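Side-chain contacts in SAM-dependent methyltransferase (Streptococcus pneumoniae, PDB 3KR9), which probably transfers a methyl group from S-adenosylmethionine to N1 of adenine 22 in tRNA: residues Leu29-Val34 and Lys57-His62; Ser11-Gly16 and Val87-Gly92. All coordinates share one frame; numbering follows the deposited sequence.

Contact 1 (Leu29-Val34 and Lys57-His62); sequences LPIELV and KNVEAH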
ATOM      1  N   LEU A  29      -6.259 -12.344   5.435  1.00 17.20           N
ATOM      2  CA  LEU A  29      -6.276 -12.110   3.985  1.00 17.38           C
ATOM      3  C   LEU A  29      -5.907 -13.381   3.172  1.00 17.47           C
ATOM      4  O   LEU A  29      -6.701 -13.864   2.317  1.00 16.94           O
ATOM      5  CB  LEU A  29      -5.416 -10.891   3.636  1.00 16.36           C
ATOM      6  CG  LEU A  29      -5.121 -10.655   2.151  1.00 16.69           C
ATOM      7  CD1 LEU A  29      -6.456 -10.258   1.481  1.00 15.73           C
ATOM      8  CD2 LEU A  29      -4.058  -9.503   2.026  1.00 16.09           C
ATOM      9  N   PRO A  30      -4.728 -13.951   3.425  1.00 16.65           N
ATOM     10  CA  PRO A  30      -4.443 -15.214   2.757  1.00 17.62           C
ATOM     11  C   PRO A  30      -5.464 -16.355   3.019  1.00 18.67           C
ATOM     12  O   PRO A  30      -5.795 -17.107   2.086  1.00 16.44           O
ATOM     13  CB  PRO A  30      -3.029 -15.604   3.252  1.00 17.87           C
ATOM     14  CG  PRO A  30      -2.733 -14.649   4.403  1.00 18.59           C
ATOM     15  CD  PRO A  30      -3.599 -13.456   4.249  1.00 16.87           C
ATOM     16  N   ILE A  31      -5.915 -16.505   4.270  1.00 18.43           N
ATOM     17  CA  ILE A  31      -6.925 -17.493   4.574  1.00 17.93           C
ATOM     18  C   ILE A  31      -8.187 -17.309   3.718  1.00 18.68           C
ATOM     19  O   ILE A  31      -8.633 -18.240   3.039  1.00 19.97           O
ATOM     20  CB  ILE A  31      -7.258 -17.523   6.073  1.00 18.05           C
ATOM     21  CG1 ILE A  31      -6.052 -18.054   6.865  1.00 16.08           C
ATOM     22  CG2 ILE A  31      -8.584 -18.334   6.319  1.00 16.93           C
ATOM     23  CD1 ILE A  31      -6.195 -17.952   8.429  1.00 19.90           C
ATOM     24  N   GLU A  32      -8.719 -16.109   3.725  1.00 18.52           N
ATOM     25  CA  GLU A  32      -9.816 -15.747   2.906  1.00 19.46           C
ATOM     26  C   GLU A  32      -9.617 -16.061   1.406  1.00 19.72           C
ATOM     27  O   GLU A  32     -10.529 -16.596   0.760  1.00 18.73           O
ATOM     28  CB  GLU A  32     -10.046 -14.244   3.047  1.00 20.22           C
ATOM     29  CG  GLU A  32     -11.093 -13.760   2.054  1.00 21.41           C
ATOM     30  CD  GLU A  32     -12.517 -14.311   2.356  1.00 29.41           C
ATOM     31  OE1 GLU A  32     -12.781 -14.744   3.500  1.00 23.78           O
ATOM     32  OE2 GLU A  32     -13.359 -14.250   1.432  1.00 31.88           O
ATOM     33  N   LEU A  33      -8.473 -15.628   0.846  1.00 17.44           N
ATOM     34  CA  LEU A  33      -8.142 -15.830  -0.546  1.00 17.47           C
ATOM     35  C   LEU A  33      -8.047 -17.304  -0.929  1.00 18.50           C
ATOM     36  O   LEU A  33      -8.461 -17.687  -2.061  1.00 18.12           O
ATOM     37  CB  LEU A  33      -6.843 -15.063  -0.952  1.00 17.59           C
ATOM     38  CG  LEU A  33      -7.062 -13.520  -1.036  1.00 20.48           C
ATOM     39  CD1 LEU A  33      -5.782 -12.706  -1.152  1.00 22.58           C
ATOM     40  CD2 LEU A  33      -7.982 -13.142  -2.188  1.00 24.43           C
ATOM     41  N   VAL A  34      -7.533 -18.151  -0.028  1.00 18.41           N
ATOM     42  CA  VAL A  34      -7.412 -19.557  -0.382  1.00 19.11           C
ATOM     43  C   VAL A  34      -8.800 -20.172  -0.265  1.00 21.15           C
ATOM     44  O   VAL A  34      -9.204 -20.981  -1.090  1.00 21.44           O
ATOM     45  CB  VAL A  34      -6.493 -20.351   0.499  1.00 19.94           C
ATOM     46  CG1 VAL A  34      -6.608 -21.854   0.183  1.00 19.54           C
ATOM     47  CG2 VAL A  34      -4.976 -19.867   0.372  1.00 20.11           C
ATOM     48  N   LYS A  57      -1.865 -20.044  14.294  1.00 18.91           N
ATOM     49  CA  LYS A  57      -3.053 -20.718  14.867  1.00 19.55           C
ATOM     50  C   LYS A  57      -4.297 -20.571  13.968  1.00 19.02           C
ATOM     51  O   LYS A  57      -5.103 -21.497  13.847  1.00 18.87           O
ATOM     52  CB  LYS A  57      -3.355 -20.161  16.259  1.00 19.37           C
ATOM     53  CG  LYS A  57      -2.261 -20.431  17.400  1.00 22.34           C
ATOM     54  CD  LYS A  57      -1.977 -21.934  17.626  1.00 27.46           C
ATOM     55  CE  LYS A  57      -0.881 -22.230  18.744  1.00 30.66           C
ATOM     56  NZ  LYS A  57      -0.958 -21.360  19.971  1.00 30.18           N
ATOM     57  N   ASN A  58      -4.508 -19.372  13.425  1.00 18.93           N
ATOM     58  CA  ASN A  58      -5.588 -19.171  12.476  1.00 20.11           C
ATOM     59  C   ASN A  58      -5.466 -20.070  11.270  1.00 20.92           C
ATOM     60  O   ASN A  58      -6.478 -20.595  10.791  1.00 21.88           O
ATOM     61  CB  ASN A  58      -5.780 -17.686  12.094  1.00 20.20           C
ATOM     62  CG  ASN A  58      -6.302 -16.863  13.284  1.00 22.10           C
ATOM     63  OD1 ASN A  58      -5.562 -16.103  13.899  1.00 20.85           O
ATOM     64  ND2 ASN A  58      -7.572 -17.049  13.632  1.00 20.65           N
ATOM     65  N   VAL A  59      -4.252 -20.274  10.780  1.00 19.87           N
ATOM     66  CA  VAL A  59      -4.102 -21.101   9.564  1.00 20.63           C
ATOM     67  C   VAL A  59      -4.440 -22.541   9.935  1.00 20.85           C
ATOM     68  O   VAL A  59      -5.193 -23.194   9.220  1.00 19.73           O
ATOM     69  CB  VAL A  59      -2.715 -20.968   8.890  1.00 19.31           C
ATOM     70  CG1 VAL A  59      -2.391 -22.171   7.985  1.00 18.69           C
ATOM     71  CG2 VAL A  59      -2.662 -19.636   8.102  1.00 18.78           C
ATOM     72  N   GLU A  60      -3.886 -22.999  11.064  1.00 22.06           N
ATOM     73  CA  GLU A  60      -4.183 -24.348  11.615  1.00 23.60           C
ATOM     74  C   GLU A  60      -5.685 -24.537  11.853  1.00 23.41           C
ATOM     75  O   GLU A  60      -6.224 -25.608  11.506  1.00 22.79           O
ATOM     76  CB  GLU A  60      -3.404 -24.619  12.931  1.00 24.46           C
ATOM     77  CG  GLU A  60      -1.851 -24.605  12.792  1.00 30.24           C
ATOM     78  CD  GLU A  60      -1.080 -24.970  14.117  1.00 37.60           C
ATOM     79  OE1 GLU A  60      -1.574 -24.703  15.239  1.00 38.59           O
ATOM     80  OE2 GLU A  60       0.045 -25.523  14.020  1.00 39.74           O
ATOM     81  N   ALA A  61      -6.343 -23.526  12.464  1.00 21.88           N
ATOM     82  CA  ALA A  61      -7.808 -23.571  12.733  1.00 23.03           C
ATOM     83  C   ALA A  61      -8.617 -23.758  11.477  1.00 23.02           C
ATOM     84  O   ALA A  61      -9.690 -24.380  11.485  1.00 21.80           O
ATOM     85  CB  ALA A  61      -8.318 -22.298  13.447  1.00 21.53           C
ATOM     86  N   HIS A  62      -8.142 -23.135  10.409  1.00 22.19           N
ATOM     87  CA  HIS A  62      -8.794 -23.270   9.147  1.00 21.75           C
ATOM     88  C   HIS A  62      -8.389 -24.502   8.350  1.00 21.07           C
ATOM     89  O   HIS A  62      -8.922 -24.727   7.292  1.00 22.95           O
ATOM     90  CB  HIS A  62      -8.641 -21.975   8.360  1.00 22.20           C
ATOM     91  CG  HIS A  62      -9.586 -20.911   8.812  1.00 20.56           C
ATOM     92  ND1 HIS A  62      -9.390 -20.198   9.976  1.00 18.31           N
ATOM     93  CD2 HIS A  62     -10.757 -20.470   8.292  1.00 19.35           C
ATOM     94  CE1 HIS A  62     -10.370 -19.318  10.124  1.00 17.33           C
ATOM     95  NE2 HIS A  62     -11.229 -19.485   9.130  1.00 21.64           N
TER

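Contact 2 (Ser11-Gly16 and Val87-Gly92); sequences SFVSQG and VITIAG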
ATOM      1  N   SER A  11      -8.750  -7.480  -4.171  1.00 18.11           N
ATOM      2  CA  SER A  11      -9.395  -7.570  -5.501  1.00 18.80           C
ATOM      3  C   SER A  11      -8.343  -7.432  -6.602  1.00 19.78           C
ATOM      4  O   SER A  11      -8.613  -7.752  -7.790  1.00 21.42           O
ATOM      5  CB  SER A  11     -10.442  -6.514  -5.668  1.00 18.69           C
ATOM      6  OG  SER A  11      -9.854  -5.227  -5.674  1.00 21.88           O
ATOM      7  N   PHE A  12      -7.150  -6.968  -6.213  1.00 18.69           N
ATOM      8  CA  PHE A  12      -6.072  -6.894  -7.148  1.00 19.01           C
ATOM      9  C   PHE A  12      -5.219  -8.136  -7.148  1.00 18.52           C
ATOM     10  O   PHE A  12      -4.333  -8.256  -7.988  1.00 18.42           O
ATOM     11  CB  PHE A  12      -5.244  -5.649  -6.941  1.00 17.68           C
ATOM     12  CG  PHE A  12      -5.968  -4.363  -7.270  1.00 21.00           C
ATOM     13  CD1 PHE A  12      -6.212  -3.998  -8.607  1.00 23.48           C
ATOM     14  CD2 PHE A  12      -6.371  -3.503  -6.246  1.00 18.26           C
ATOM     15  CE1 PHE A  12      -6.838  -2.798  -8.905  1.00 24.86           C
ATOM     16  CE2 PHE A  12      -6.995  -2.299  -6.532  1.00 21.78           C
ATOM     17  CZ  PHE A  12      -7.227  -1.944  -7.862  1.00 22.45           C
ATOM     18  N   VAL A  13      -5.528  -9.108  -6.296  1.00 18.39           N
ATOM     19  CA  VAL A  13      -4.680 -10.306  -6.259  1.00 18.80           C
ATOM     20  C   VAL A  13      -5.060 -11.270  -7.329  1.00 19.42           C
ATOM     21  O   VAL A  13      -6.129 -11.879  -7.246  1.00 19.71           O
ATOM     22  CB  VAL A  13      -4.696 -11.023  -4.879  1.00 18.90           C
ATOM     23  CG1 VAL A  13      -3.808 -12.298  -4.891  1.00 16.77           C
ATOM     24  CG2 VAL A  13      -4.273 -10.052  -3.820  1.00 17.09           C
ATOM     25  N   SER A  14      -4.155 -11.430  -8.302  1.00 20.36           N
ATOM     26  CA  SER A  14      -4.473 -12.136  -9.538  1.00 21.82           C
ATOM     27  C   SER A  14      -4.848 -13.569  -9.240  1.00 21.30           C
ATOM     28  O   SER A  14      -4.218 -14.251  -8.383  1.00 21.18           O
ATOM     29  CB  SER A  14      -3.289 -12.075 -10.544  1.00 21.90           C
ATOM     30  OG  SER A  14      -2.947 -10.715 -10.724  1.00 23.32           O
ATOM     31  N   GLN A  15      -5.876 -13.998  -9.962  1.00 20.01           N
ATOM     32  CA  GLN A  15      -6.464 -15.330  -9.851  1.00 20.74           C
ATOM     33  C   GLN A  15      -5.373 -16.321 -10.077  1.00 19.81           C
ATOM     34  O   GLN A  15      -4.587 -16.159 -11.008  1.00 20.88           O
ATOM     35  CB  GLN A  15      -7.577 -15.516 -10.936  1.00 20.69           C
ATOM     36  CG  GLN A  15      -8.120 -16.945 -10.995  1.00 23.00           C
ATOM     37  CD  GLN A  15      -8.970 -17.266  -9.786  1.00 24.74           C
ATOM     38  OE1 GLN A  15      -9.731 -16.420  -9.333  1.00 27.30           O
ATOM     39  NE2 GLN A  15      -8.824 -18.476  -9.238  1.00 24.69           N
ATOM     40  N   GLY A  16      -5.291 -17.355  -9.252  1.00 19.05           N
ATOM     41  CA  GLY A  16      -4.204 -18.339  -9.392  1.00 18.67           C
ATOM     42  C   GLY A  16      -2.860 -17.937  -8.763  1.00 18.19           C
ATOM     43  O   GLY A  16      -1.933 -18.705  -8.800  1.00 17.01           O
ATOM     44  N   VAL A  87       2.690 -12.578  -6.449  1.00 16.63           N
ATOM     45  CA  VAL A  87       2.020 -11.332  -5.946  1.00 15.98           C
ATOM     46  C   VAL A  87       2.441 -11.101  -4.478  1.00 15.45           C
ATOM     47  O   VAL A  87       2.536 -12.051  -3.735  1.00 14.02           O
ATOM     48  CB  VAL A  87       0.467 -11.453  -6.014  1.00 17.05           C
ATOM     49  CG1 VAL A  87      -0.248 -10.188  -5.522  1.00 16.07           C
ATOM     50  CG2 VAL A  87       0.001 -11.805  -7.459  1.00 16.17           C
ATOM     51  N   ILE A  88       2.694  -9.842  -4.087  1.00 14.54           N
ATOM     52  CA  ILE A  88       3.035  -9.484  -2.750  1.00 16.02           C
ATOM     53  C   ILE A  88       2.101  -8.327  -2.379  1.00 15.89           C
ATOM     54  O   ILE A  88       1.864  -7.418  -3.178  1.00 16.12           O
ATOM     55  CB  ILE A  88       4.513  -9.016  -2.644  1.00 17.18           C
ATOM     56  CG1 ILE A  88       5.496 -10.166  -2.970  1.00 19.58           C
ATOM     57  CG2 ILE A  88       4.832  -8.525  -1.237  1.00 15.57           C
ATOM     58  CD1 ILE A  88       6.956  -9.617  -3.154  1.00 19.11           C
ATOM     59  N   THR A  89       1.484  -8.455  -1.207  1.00 15.77           N
ATOM     60  CA  THR A  89       0.684  -7.408  -0.626  1.00 16.00           C
ATOM     61  C   THR A  89       1.477  -6.918   0.581  1.00 15.65           C
ATOM     62  O   THR A  89       2.048  -7.747   1.294  1.00 15.22           O
ATOM     63  CB  THR A  89      -0.680  -8.001  -0.118  1.00 16.59           C
ATOM     64  OG1 THR A  89      -0.455  -9.223   0.581  1.00 16.45           O
ATOM     65  CG2 THR A  89      -1.608  -8.401  -1.343  1.00 18.54           C
ATOM     66  N   ILE A  90       1.477  -5.602   0.815  1.00 15.25           N
ATOM     67  CA  ILE A  90       2.101  -5.001   1.966  1.00 16.28           C
ATOM     68  C   ILE A  90       1.137  -3.869   2.293  1.00 17.09           C
ATOM     69  O   ILE A  90       1.024  -2.887   1.545  1.00 18.29           O
ATOM     70  CB  ILE A  90       3.550  -4.374   1.677  1.00 15.97           C
ATOM     71  CG1 ILE A  90       4.439  -5.362   0.912  1.00 17.47           C
ATOM     72  CG2 ILE A  90       4.200  -3.952   3.031  1.00 13.97           C
ATOM     73  CD1 ILE A  90       5.967  -4.903   0.675  1.00 17.03           C
ATOM     74  N   ALA A  91       0.420  -4.011   3.402  1.00 17.74           N
ATOM     75  CA  ALA A  91      -0.696  -3.144   3.723  1.00 17.42           C
ATOM     76  C   ALA A  91      -0.587  -2.760   5.203  1.00 18.41           C
ATOM     77  O   ALA A  91      -0.020  -3.518   5.997  1.00 18.28           O
ATOM     78  CB  ALA A  91      -2.002  -3.896   3.488  1.00 17.12           C
ATOM     79  N   GLY A  92      -1.101  -1.587   5.553  1.00 17.83           N
ATOM     80  CA  GLY A  92      -1.263  -1.175   6.926  1.00 20.02           C
ATOM     81  C   GLY A  92       0.008  -0.618   7.578  1.00 21.26           C
ATOM     82  O   GLY A  92       0.170  -0.683   8.821  1.00 20.95           O
TER

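Contact 1 (Leu29-Val34 and Lys57-His62)
Ile31 reaches from helix 28-35 across to segment 57-62 and spreads its three outer carbons over three different partners: the backbone at Asn58, the side chain of Val59 and the ring of His62. Its ethyl arm runs nearly straight toward the second helix, with CD1 anti to CA (chi2 172°), and this extension is what brings CD1 up against the backbone. Ile31 CD1 lies 3.6 Å from the carbonyl O of Asn58 and 3.7 Å from Asn58 CB. The valine meets the same arm obliquely: Val59 CG2 lies 3.9 Å from Ile31 CD1 and packs about as closely against Ile31 CG1, so a single methyl is laid alongside the last two carbons of the isoleucine.

In this class I Rossmann-like methyltransferase the two helices follow successive parallel strands, 17-22 and 39-46, and pack side by side over the sheet. Ile68 of the edge strand 68-72 touches both Ile31 and Val59, so the pair also rests on the sheet.

The other branch, Ile31 CG2, is the methyl anti to the backbone N, and it sits over one face of the His62 imidazole. This is a CH-pi contact, 3.8 Å from Ile31 CG2 to the centroid of the His62 ring and displaced toward the CG-CD2 side, where His62 CD2 is 3.6 Å from Ile31 CG2. The histidine side chain crosses the isoleucine at about a right angle. Its ring is tied back to the preceding turn, since His62 ND1 donates to Asn58 O at 3.0 Å with the acceptor close to the ring plane. That oxygen also accepts from His62 N, and the two donors approach from opposite faces of the carbonyl plane.

Contact 2 (Ser11-Gly16 and Val87-Gly92)
Val13 sets its two methyls against Val87 and Thr89, joining the loop after helix 4-10 to strand 87-93, a central parallel strand of the Rossmann-like sheet. The loop leads directly into strand 17-22, the neighbour of strand 87-93 in that sheet. Val13 packs on strand 87-93 and, through Ile116, on the next strand, 114-119.

The cross-segment contacts are van der Waals in kind; no hydrogen bond spans the two segments. Val13 CG1 and Val87 CG1 face each other at 4.2 Å, the two side chains crossing obliquely. With CG1 anti to the backbone N (chi1 179°), Val13 turns this methyl to Val87 and keeps CG2 for Thr89. That second branch, Val13 CG2, is directed to the methyl of Thr89, whose side chain it meets at about a right angle. Val87 and Thr89 are two residues apart on the strand and both point toward the loop, so the forked valine spans the pair. A looser approach comes from the backbone, with Ser14 N 4.3 Å from Val87 CG2.

Hydrogen bonding is directed to other parts of the fold. The carbonyl O of Val13 accepts from Gln38 NE2, and that of Phe12 from Arg114 NH1, so bonds to side chains hold the backbone of this irregular segment. Thr89 divides its two branches by chemistry: OG1, placed between the backbone N and the carbonyl carbon (chi1 45°), hydrogen-bonds to OD1 of Asp21, while Thr89 CG2 rests 4.0 Å from Val13 CG2.

How the contacts relate
Contact 2 is buried, its centre about 10 Å from the centre of the chain, whereas the centre of contact 1 lies about 21 Å out and that contact is only partly buried. Both depend on a branched aliphatic residue touching several partners, but the outer contact adds an imidazole face and a backbone carbonyl, while the inner one is mainly methyl against methyl. Contact 1 joins two helices; contact 2 joins a loop to a central strand. Their centres are about 15 Å apart, and helix 28-35 bridges them: Leu33 CD1 lies 4.1 Å from Val13 CG2, and Leu29 CD2 lies 3.9 Å from Thr89 OG1. In sequence, contact 1 is nested within the span closed by contact 2.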